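Local structure of flavin reductase domain protein (Arthrobacter sp., 2QCK) at residues V24-V29 / H76-D81. The protein probably binds FMN and reduces flavin, as a flavin reductase domain protein. Sequence-based numbering, arbitrary orientation.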
ATOM      1  N   VAL A  24      -8.387  -0.618  -2.685  1.00 31.05           N
ATOM      2  CA  VAL A  24      -9.111  -1.516  -1.785  1.00 33.06           C
ATOM      3  C   VAL A  24      -9.073  -2.913  -2.394  1.00 31.76           C
ATOM      4  O   VAL A  24      -9.429  -3.073  -3.559  1.00 30.60           O
ATOM      5  CB  VAL A  24     -10.570  -1.012  -1.536  1.00 30.63           C
ATOM      6  CG1 VAL A  24     -11.318  -1.907  -0.508  1.00 32.23           C
ATOM      7  CG2 VAL A  24     -10.548   0.460  -1.073  1.00 39.50           C
ATOM      8  N   ALA A  25      -8.590  -3.890  -1.611  1.00 32.29           N
ATOM      9  CA  ALA A  25      -8.615  -5.308  -1.962  1.00 33.69           C
ATOM     10  C   ALA A  25      -9.323  -6.082  -0.838  1.00 32.03           C
ATOM     11  O   ALA A  25      -9.569  -5.522   0.204  1.00 33.26           O
ATOM     12  CB  ALA A  25      -7.158  -5.836  -2.168  1.00 34.02           C
ATOM     13  N   ILE A  26      -9.670  -7.353  -1.069  1.00 35.42           N
ATOM     14  CA  ILE A  26     -10.145  -8.250  -0.016  1.00 32.21           C
ATOM     15  C   ILE A  26      -9.320  -9.536   0.013  1.00 34.20           C
ATOM     16  O   ILE A  26      -9.025 -10.149  -1.055  1.00 33.43           O
ATOM     17  CB  ILE A  26     -11.656  -8.632  -0.118  1.00 29.87           C
ATOM     18  CG1 ILE A  26     -12.534  -7.375  -0.007  1.00 33.83           C
ATOM     19  CG2 ILE A  26     -11.941  -9.626   0.986  1.00 28.70           C
ATOM     20  CD1 ILE A  26     -13.956  -7.497  -0.569  1.00 28.35           C
ATOM     21  N   ILE A  27      -8.915  -9.920   1.226  1.00 34.29           N
ATOM     22  CA  ILE A  27      -8.105 -11.135   1.458  1.00 30.75           C
ATOM     23  C   ILE A  27      -9.049 -12.181   1.980  1.00 30.74           C
ATOM     24  O   ILE A  27      -9.867 -11.867   2.816  1.00 29.83           O
ATOM     25  CB  ILE A  27      -7.001 -10.893   2.506  1.00 34.11           C
ATOM     26  CG1 ILE A  27      -6.014  -9.870   1.977  1.00 25.16           C
ATOM     27  CG2 ILE A  27      -6.256 -12.229   2.900  1.00 35.35           C
ATOM     28  CD1 ILE A  27      -5.021 -10.433   0.987  1.00 31.10           C
ATOM     29  N   THR A  28      -8.915 -13.406   1.484  1.00 29.71           N
ATOM     30  CA  THR A  28      -9.783 -14.531   1.930  1.00 29.48           C
ATOM     31  C   THR A  28      -8.880 -15.680   2.373  1.00 30.34           C
ATOM     32  O   THR A  28      -7.773 -15.819   1.878  1.00 32.80           O
ATOM     33  CB  THR A  28     -10.688 -14.985   0.833  1.00 27.58           C
ATOM     34  OG1 THR A  28      -9.875 -15.344  -0.335  1.00 27.71           O
ATOM     35  CG2 THR A  28     -11.722 -13.870   0.551  1.00 30.40           C
ATOM     36  N   VAL A  29      -9.304 -16.441   3.385  1.00 31.23           N
ATOM     37  CA  VAL A  29      -8.559 -17.597   3.812  1.00 25.58           C
ATOM     38  C   VAL A  29      -9.563 -18.602   4.314  1.00 30.15           C
ATOM     39  O   VAL A  29     -10.614 -18.230   4.837  1.00 31.56           O
ATOM     40  CB  VAL A  29      -7.536 -17.255   4.876  1.00 29.63           C
ATOM     41  CG1 VAL A  29      -8.175 -16.563   6.065  1.00 31.52           C
ATOM     42  CG2 VAL A  29      -6.742 -18.502   5.290  1.00 29.77           C
ATOM     43  N   HIS A  76      -8.295 -10.125  -3.685  1.00 29.82           N
ATOM     44  CA  HIS A  76      -9.251  -9.647  -4.701  1.00 30.21           C
ATOM     45  C   HIS A  76      -9.141  -8.163  -4.893  1.00 31.81           C
ATOM     46  O   HIS A  76      -9.271  -7.409  -3.939  1.00 34.61           O
ATOM     47  CB  HIS A  76     -10.665  -9.969  -4.308  1.00 31.45           C
ATOM     48  CG  HIS A  76     -10.890 -11.425  -4.092  1.00 27.53           C
ATOM     49  ND1 HIS A  76     -10.401 -12.084  -2.983  1.00 33.38           N
ATOM     50  CD2 HIS A  76     -11.547 -12.346  -4.828  1.00 32.10           C
ATOM     51  CE1 HIS A  76     -10.764 -13.354  -3.040  1.00 30.19           C
ATOM     52  NE2 HIS A  76     -11.452 -13.538  -4.155  1.00 23.69           N
HETATM   53  N   MSE A  77      -8.882  -7.754  -6.118  1.00 34.28           N
HETATM   54  CA  MSE A  77      -8.886  -6.322  -6.485  1.00 36.00           C
HETATM   55  C   MSE A  77     -10.327  -5.971  -6.808  1.00 34.40           C
HETATM   56  O   MSE A  77     -11.058  -6.774  -7.405  1.00 39.24           O
HETATM   57  CB  MSE A  77      -8.016  -6.079  -7.710  1.00 36.19           C
HETATM   58  CG  MSE A  77      -6.549  -5.999  -7.379  1.00 43.12           C
HETATM   59 SE   MSE A  77      -5.745  -7.672  -6.700  0.75 39.89          SE
HETATM   60  CE  MSE A  77      -3.857  -6.991  -6.605  1.00 32.63           C
ATOM     61  N   LEU A  78     -10.723  -4.779  -6.384  1.00 36.71           N
ATOM     62  CA  LEU A  78     -12.102  -4.325  -6.389  1.00 35.67           C
ATOM     63  C   LEU A  78     -12.276  -3.172  -7.356  1.00 37.16           C
ATOM     64  O   LEU A  78     -11.392  -2.331  -7.518  1.00 35.17           O
ATOM     65  CB  LEU A  78     -12.498  -3.878  -4.962  1.00 33.34           C
ATOM     66  CG  LEU A  78     -12.468  -4.960  -3.884  1.00 38.17           C
ATOM     67  CD1 LEU A  78     -13.203  -4.509  -2.629  1.00 33.80           C
ATOM     68  CD2 LEU A  78     -13.078  -6.273  -4.375  1.00 34.55           C
ATOM     69  N   GLY A  79     -13.419  -3.145  -8.027  1.00 38.03           N
ATOM     70  CA  GLY A  79     -13.832  -1.945  -8.731  1.00 35.78           C
ATOM     71  C   GLY A  79     -14.962  -1.220  -8.032  1.00 36.43           C
ATOM     72  O   GLY A  79     -15.436  -1.626  -6.986  1.00 33.21           O
ATOM     73  N   LEU A  80     -15.438  -0.155  -8.653  1.00 39.17           N
ATOM     74  CA  LEU A  80     -16.522   0.630  -8.088  1.00 38.01           C
ATOM     75  C   LEU A  80     -17.787  -0.163  -7.867  1.00 38.54           C
ATOM     76  O   LEU A  80     -18.505   0.097  -6.916  1.00 38.68           O
ATOM     77  CB  LEU A  80     -16.844   1.806  -8.992  1.00 39.15           C
ATOM     78  CG  LEU A  80     -15.715   2.759  -9.283  1.00 38.93           C
ATOM     79  CD1 LEU A  80     -16.301   4.060  -9.809  1.00 42.08           C
ATOM     80  CD2 LEU A  80     -14.872   3.024  -8.060  1.00 40.57           C
ATOM     81  N   ASP A  81     -18.061  -1.146  -8.721  1.00 38.16           N
ATOM     82  CA  ASP A  81     -19.243  -1.979  -8.530  1.00 36.43           C
ATOM     83  C   ASP A  81     -19.075  -2.926  -7.346  1.00 38.10           C
ATOM     84  O   ASP A  81     -20.008  -3.616  -6.971  1.00 35.93           O
ATOM     85  CB  ASP A  81     -19.551  -2.782  -9.793  1.00 39.26           C
ATOM     86  CG  ASP A  81     -20.115  -1.917 -10.911  1.00 43.05           C
TER
HETATM   87  O   HOH W   1      -8.035  -3.102  -5.778  1.00 49.99           O
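The His-76 ring turns across to the partner strand, and its edge meets the carbonyl oxygen of Ile-26. CG lies beside the backbone N (chi1 -58°), so ND1 and the backbone N of His-76 grip the same oxygen. His-76 N to Ile-26 O is 2.7 Å, close to the carbonyl plane. His-76 ND1 to Ile-26 O is 3.1 Å; the oxygen lies in the ring plane, but ND1 sits above the carbonyl plane. This second bond probably fixes the ring rotation and keeps ND1 protonated. Ile-26 N closes the pair with His-76 O at 2.9 Å. The Thr-28 and His-76 side chains cross at about a right angle. Thr-28 OG1 lies at the ring edge, in its plane, 3.5 Å from His-76 CE1, and is hydrogen-bonded to Pro-109 O. An alanine at His-76 would remove the ring N-H that Ile-26 O accepts, and would probably loosen the packing beside Thr-28. Farther along, Leu-78 CD1 wedges between Ile-26 CD1 (3.7 Å) and Val-24 CG1 (3.8 Å). The helix 83-88 packs on this apolar cluster. Past the last bridge, Ala-25 with Met-77, a water joins Val-24 O to Leu-78 N. The arrangement is a buried antiparallel pairing of strands 22-31 and 72-77, consistent with the split-barrel fold of FMN-binding flavin reductases.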